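Local atomic coordinates of designed helical repeat protein (Synthetic construct, PDB entry 5CWQ), a protein that has no known natural function, being a de novo designed helical repeat protein made in a computational exploration of repeat architectures. Residues A94-A108 with A123-V137. Numbering follows the deposited sequence.
Sequences ALALIAIALAVLALA and ASEKAQRVLEEARKV
Ala-94 starts the interface by setting its methyl near Val-137, and Leu-97, one turn on, shows how a leucine keys two helices together. With CG anti to its carbonyl carbon (chi1 -69°), its forked end drops as a knob into the hole made by Val-130, Glu-133, Ala-134 and Val-137. Leu-97 CD1 lies 3.7 Å from Val-137 CG2, while CD2 lies near Val-130 CG2 and the Glu-133 carboxylate, whose OE1 is salt-bridged to Arg-85. Shortened to an alanine here, the knob would lose both branches, which would probably leave a gap in the hole and Val-137 without its closest partner across the interface. Ile-100 then lies alongside Val-130, pointing the opposite way, CG2 to CG2 at 3.6 Å, and it also touches Leu-74 and Ala-77 of helix 60-86; the small Ala-101 also borders Val-130 CG2. Val-104 splits its branches: CG1 presses on the backbone at Ala-123 O (3.4 Å) and on the Ala-127 methyl, CG2 on Lys-126 CB. Leu-107 CD1 brushes the aliphatic Lys-126 CD, and Ala-123 CB sits 3.9 Å from Ala-108 CA. Mostly apolar, without cross-segment hydrogen bonds, the contact joins antiparallel segments (axes at 161°) of consecutive helices, an alpha-alpha hairpin of a helical repeat protein.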
loop_
_atom_site.group_PDB
_atom_site.type_symbol
_atom_site.label_atom_id
_atom_site.label_comp_id
_atom_site.label_asym_id
_atom_site.label_seq_id
_atom_site.Cartn_x
_atom_site.Cartn_y
_atom_site.Cartn_z
ATOM N N ALA A 94 6.152 -10.377 -3.238
ATOM C CA ALA A 94 6.062 -8.950 -3.520
ATOM C C ALA A 94 4.607 -8.525 -3.678
ATOM O O ALA A 94 4.200 -7.479 -3.174
ATOM C CB ALA A 94 6.861 -8.603 -4.771
ATOM N N LEU A 95 3.825 -9.344 -4.374
ATOM C CA LEU A 95 2.404 -9.070 -4.563
ATOM C C LEU A 95 1.663 -9.066 -3.227
ATOM O O LEU A 95 0.796 -8.225 -2.993
ATOM C CB LEU A 95 1.784 -10.101 -5.509
ATOM C CG LEU A 95 2.264 -10.028 -6.961
ATOM C CD1 LEU A 95 1.927 -11.313 -7.706
ATOM C CD2 LEU A 95 1.654 -8.826 -7.665
ATOM N N ALA A 96 2.010 -10.008 -2.355
ATOM C CA ALA A 96 1.397 -10.082 -1.033
ATOM C C ALA A 96 1.721 -8.835 -0.220
ATOM O O ALA A 96 0.872 -8.318 0.505
ATOM C CB ALA A 96 1.864 -11.332 -0.298
ATOM N N LEU A 97 2.953 -8.353 -0.349
ATOM C CA LEU A 97 3.386 -7.167 0.381
ATOM C C LEU A 97 2.651 -5.921 -0.106
ATOM O O LEU A 97 2.381 -5.009 0.678
ATOM C CB LEU A 97 4.897 -6.977 0.244
ATOM C CG LEU A 97 5.766 -8.020 0.953
ATOM C CD1 LEU A 97 7.234 -7.816 0.613
ATOM C CD2 LEU A 97 5.564 -7.985 2.461
ATOM N N ILE A 98 2.327 -5.884 -1.395
ATOM C CA ILE A 98 1.532 -4.790 -1.939
ATOM C C ILE A 98 0.148 -4.808 -1.297
ATOM O O ILE A 98 -0.374 -3.763 -0.908
ATOM C CB ILE A 98 1.410 -4.877 -3.484
ATOM C CG1 ILE A 98 2.771 -4.619 -4.137
ATOM C CG2 ILE A 98 0.379 -3.870 -4.021
ATOM C CD1 ILE A 98 2.822 -4.962 -5.623
ATOM N N ALA A 99 -0.442 -5.995 -1.177
ATOM C CA ALA A 99 -1.757 -6.127 -0.554
ATOM C C ALA A 99 -1.698 -5.686 0.905
ATOM O O ALA A 99 -2.588 -4.985 1.390
ATOM C CB ALA A 99 -2.257 -7.559 -0.656
ATOM N N ILE A 100 -0.639 -6.101 1.592
ATOM C CA ILE A 100 -0.416 -5.727 2.984
ATOM C C ILE A 100 -0.302 -4.211 3.119
ATOM O O ILE A 100 -0.987 -3.602 3.940
ATOM C CB ILE A 100 0.859 -6.412 3.546
ATOM C CG1 ILE A 100 0.583 -7.897 3.798
ATOM C CG2 ILE A 100 1.332 -5.750 4.842
ATOM C CD1 ILE A 100 1.825 -8.727 4.115
ATOM N N ALA A 101 0.555 -3.609 2.300
ATOM C CA ALA A 101 0.820 -2.178 2.384
ATOM C C ALA A 101 -0.436 -1.359 2.094
ATOM O O ALA A 101 -0.690 -0.342 2.744
ATOM C CB ALA A 101 1.940 -1.794 1.423
ATOM N N LEU A 102 -1.223 -1.803 1.120
ATOM C CA LEU A 102 -2.445 -1.097 0.757
ATOM C C LEU A 102 -3.484 -1.215 1.871
ATOM O O LEU A 102 -4.238 -0.277 2.130
ATOM C CB LEU A 102 -3.006 -1.635 -0.561
ATOM C CG LEU A 102 -4.225 -0.908 -1.145
ATOM C CD1 LEU A 102 -4.002 0.596 -1.240
ATOM C CD2 LEU A 102 -4.565 -1.469 -2.518
ATOM N N ALA A 103 -3.515 -2.368 2.533
ATOM C CA ALA A 103 -4.411 -2.574 3.665
ATOM C C ALA A 103 -4.015 -1.675 4.832
ATOM O O ALA A 103 -4.876 -1.116 5.513
ATOM C CB ALA A 103 -4.399 -4.031 4.092
ATOM N N VAL A 104 -2.709 -1.548 5.063
ATOM C CA VAL A 104 -2.188 -0.677 6.114
ATOM C C VAL A 104 -2.539 0.778 5.827
ATOM O O VAL A 104 -2.854 1.539 6.742
ATOM C CB VAL A 104 -0.648 -0.816 6.262
ATOM C CG1 VAL A 104 -0.076 0.277 7.159
ATOM C CG2 VAL A 104 -0.285 -2.181 6.818
ATOM N N LEU A 105 -2.475 1.166 4.558
ATOM C CA LEU A 105 -2.812 2.526 4.167
ATOM C C LEU A 105 -4.279 2.794 4.486
ATOM O O LEU A 105 -4.635 3.872 4.962
ATOM C CB LEU A 105 -2.531 2.753 2.681
ATOM C CG LEU A 105 -2.857 4.150 2.141
ATOM C CD1 LEU A 105 -2.032 5.218 2.844
ATOM C CD2 LEU A 105 -2.622 4.207 0.644
ATOM N N ALA A 106 -5.122 1.800 4.228
ATOM C CA ALA A 106 -6.538 1.903 4.547
ATOM C C ALA A 106 -6.726 2.062 6.054
ATOM O O ALA A 106 -7.539 2.871 6.498
ATOM C CB ALA A 106 -7.292 0.684 4.036
ATOM N N LEU A 107 -5.961 1.301 6.836
ATOM C CA LEU A 107 -6.028 1.398 8.292
ATOM C C LEU A 107 -5.610 2.787 8.768
ATOM O O LEU A 107 -6.180 3.324 9.717
ATOM C CB LEU A 107 -5.142 0.337 8.952
ATOM C CG LEU A 107 -5.594 -1.120 8.831
ATOM C CD1 LEU A 107 -4.508 -2.050 9.351
ATOM C CD2 LEU A 107 -6.894 -1.355 9.580
ATOM N N ALA A 108 -4.608 3.359 8.112
ATOM C CA ALA A 108 -4.128 4.691 8.454
ATOM C C ALA A 108 -5.200 5.742 8.174
ATOM O O ALA A 108 -5.463 6.609 9.009
ATOM C CB ALA A 108 -2.860 5.006 7.680
ATOM N N ALA A 123 -1.027 1.723 13.013
ATOM C CA ALA A 123 -0.955 1.654 11.560
ATOM C C ALA A 123 0.433 2.064 11.077
ATOM O O ALA A 123 0.958 1.504 10.114
ATOM C CB ALA A 123 -2.019 2.539 10.935
ATOM N N SER A 124 1.023 3.041 11.755
ATOM C CA SER A 124 2.350 3.526 11.402
ATOM C C SER A 124 3.398 2.454 11.675
ATOM O O SER A 124 4.360 2.306 10.923
ATOM C CB SER A 124 2.677 4.801 12.179
ATOM O OG SER A 124 3.879 5.387 11.714
ATOM N N GLU A 125 3.203 1.709 12.759
ATOM C CA GLU A 125 4.089 0.605 13.105
ATOM C C GLU A 125 3.991 -0.511 12.070
ATOM O O GLU A 125 5.000 -1.103 11.688
ATOM C CB GLU A 125 3.752 0.070 14.498
ATOM C CG GLU A 125 4.061 1.054 15.619
ATOM C CD GLU A 125 3.411 0.680 16.939
ATOM O OE1 GLU A 125 2.702 -0.347 16.991
ATOM O OE2 GLU A 125 3.610 1.419 17.925
ATOM N N LYS A 126 2.772 -0.795 11.619
ATOM C CA LYS A 126 2.557 -1.791 10.575
ATOM C C LYS A 126 3.173 -1.331 9.255
ATOM O O LYS A 126 3.740 -2.133 8.511
ATOM C CB LYS A 126 1.062 -2.062 10.389
ATOM C CG LYS A 126 0.419 -2.823 11.540
ATOM C CD LYS A 126 -1.051 -3.103 11.261
ATOM C CE LYS A 126 -1.682 -3.934 12.363
ATOM N NZ LYS A 126 -1.620 -3.246 13.680
ATOM N N ALA A 127 3.056 -0.037 8.973
ATOM C CA ALA A 127 3.628 0.542 7.764
ATOM C C ALA A 127 5.148 0.458 7.794
ATOM O O ALA A 127 5.786 0.187 6.775
ATOM C CB ALA A 127 3.183 1.988 7.605
ATOM N N GLN A 128 5.727 0.699 8.965
ATOM C CA GLN A 128 7.172 0.610 9.122
ATOM C C GLN A 128 7.634 -0.830 8.918
ATOM O O GLN A 128 8.673 -1.074 8.306
ATOM C CB GLN A 128 7.597 1.122 10.501
ATOM C CG GLN A 128 9.107 1.140 10.728
ATOM C CD GLN A 128 9.840 2.035 9.744
ATOM O OE1 GLN A 128 9.329 3.078 9.332
ATOM N NE2 GLN A 128 11.044 1.628 9.358
ATOM N N ARG A 129 6.852 -1.779 9.427
ATOM C CA ARG A 129 7.177 -3.197 9.295
ATOM C C ARG A 129 7.221 -3.629 7.833
ATOM O O ARG A 129 8.226 -4.163 7.368
ATOM C CB ARG A 129 6.161 -4.058 10.049
ATOM C CG ARG A 129 6.328 -4.065 11.561
ATOM C CD ARG A 129 5.144 -4.754 12.227
ATOM N NE ARG A 129 5.211 -4.710 13.686
ATOM C CZ ARG A 129 4.245 -5.141 14.493
ATOM N NH1 ARG A 129 3.128 -5.649 13.988
ATOM N NH2 ARG A 129 4.394 -5.062 15.807
ATOM N N VAL A 130 6.128 -3.399 7.115
ATOM C CA VAL A 130 6.027 -3.837 5.729
ATOM C C VAL A 130 7.057 -3.107 4.867
ATOM O O VAL A 130 7.570 -3.665 3.893
ATOM C CB VAL A 130 4.602 -3.610 5.167
ATOM C CG1 VAL A 130 4.270 -2.129 5.107
ATOM C CG2 VAL A 130 4.458 -4.252 3.797
ATOM N N LEU A 131 7.362 -1.866 5.240
ATOM C CA LEU A 131 8.404 -1.095 4.572
ATOM C C LEU A 131 9.739 -1.830 4.641
ATOM O O LEU A 131 10.437 -1.969 3.636
ATOM C CB LEU A 131 8.532 0.291 5.205
ATOM C CG LEU A 131 9.751 1.127 4.805
ATOM C CD1 LEU A 131 9.746 1.395 3.313
ATOM C CD2 LEU A 131 9.776 2.428 5.583
ATOM N N GLU A 132 10.087 -2.297 5.834
ATOM C CA GLU A 132 11.341 -3.007 6.040
ATOM C C GLU A 132 11.353 -4.324 5.268
ATOM O O GLU A 132 12.361 -4.687 4.664
ATOM C CB GLU A 132 11.571 -3.254 7.532
ATOM C CG GLU A 132 11.855 -1.981 8.321
ATOM C CD GLU A 132 11.790 -2.183 9.824
ATOM O OE1 GLU A 132 11.515 -3.318 10.268
ATOM O OE2 GLU A 132 12.013 -1.200 10.563
ATOM N N GLU A 133 10.226 -5.030 5.279
ATOM C CA GLU A 133 10.120 -6.291 4.550
ATOM C C GLU A 133 10.261 -6.060 3.049
ATOM O O GLU A 133 10.964 -6.798 2.365
ATOM C CB GLU A 133 8.789 -6.983 4.849
ATOM C CG GLU A 133 8.653 -7.466 6.284
ATOM C CD GLU A 133 7.403 -8.297 6.507
ATOM O OE1 GLU A 133 7.125 -9.194 5.683
ATOM O OE2 GLU A 133 6.697 -8.051 7.508
ATOM N N ALA A 134 9.592 -5.028 2.543
ATOM C CA ALA A 134 9.622 -4.726 1.116
ATOM C C ALA A 134 11.012 -4.261 0.685
ATOM O O ALA A 134 11.443 -4.529 -0.438
ATOM C CB ALA A 134 8.581 -3.674 0.780
ATOM N N ARG A 135 11.707 -3.565 1.580
ATOM C CA ARG A 135 13.076 -3.126 1.321
ATOM C C ARG A 135 14.002 -4.314 1.074
ATOM O O ARG A 135 14.839 -4.279 0.173
ATOM C CB ARG A 135 13.605 -2.291 2.490
ATOM C CG ARG A 135 13.205 -0.823 2.445
ATOM C CD ARG A 135 13.631 -0.096 3.714
ATOM N NE ARG A 135 13.358 1.337 3.653
ATOM C CZ ARG A 135 13.497 2.173 4.680
ATOM N NH1 ARG A 135 13.902 1.724 5.860
ATOM N NH2 ARG A 135 13.228 3.462 4.528
ATOM N N LYS A 136 13.846 -5.363 1.875
ATOM C CA LYS A 136 14.654 -6.567 1.720
ATOM C C LYS A 136 14.390 -7.235 0.373
ATOM O O LYS A 136 15.322 -7.678 -0.304
ATOM C CB LYS A 136 14.371 -7.548 2.862
ATOM C CG LYS A 136 14.765 -7.023 4.235
ATOM C CD LYS A 136 14.185 -7.877 5.354
ATOM C CE LYS A 136 14.399 -7.229 6.714
ATOM N NZ LYS A 136 13.732 -7.986 7.809
ATOM N N VAL A 137 13.120 -7.303 -0.014
ATOM C CA VAL A 137 12.737 -7.931 -1.276
ATOM C C VAL A 137 13.307 -7.145 -2.450
ATOM O O VAL A 137 13.765 -7.730 -3.432
ATOM C CB VAL A 137 11.200 -8.040 -1.413
ATOM C CG1 VAL A 137 10.805 -8.607 -2.778
ATOM C CG2 VAL A 137 10.633 -8.909 -0.306
#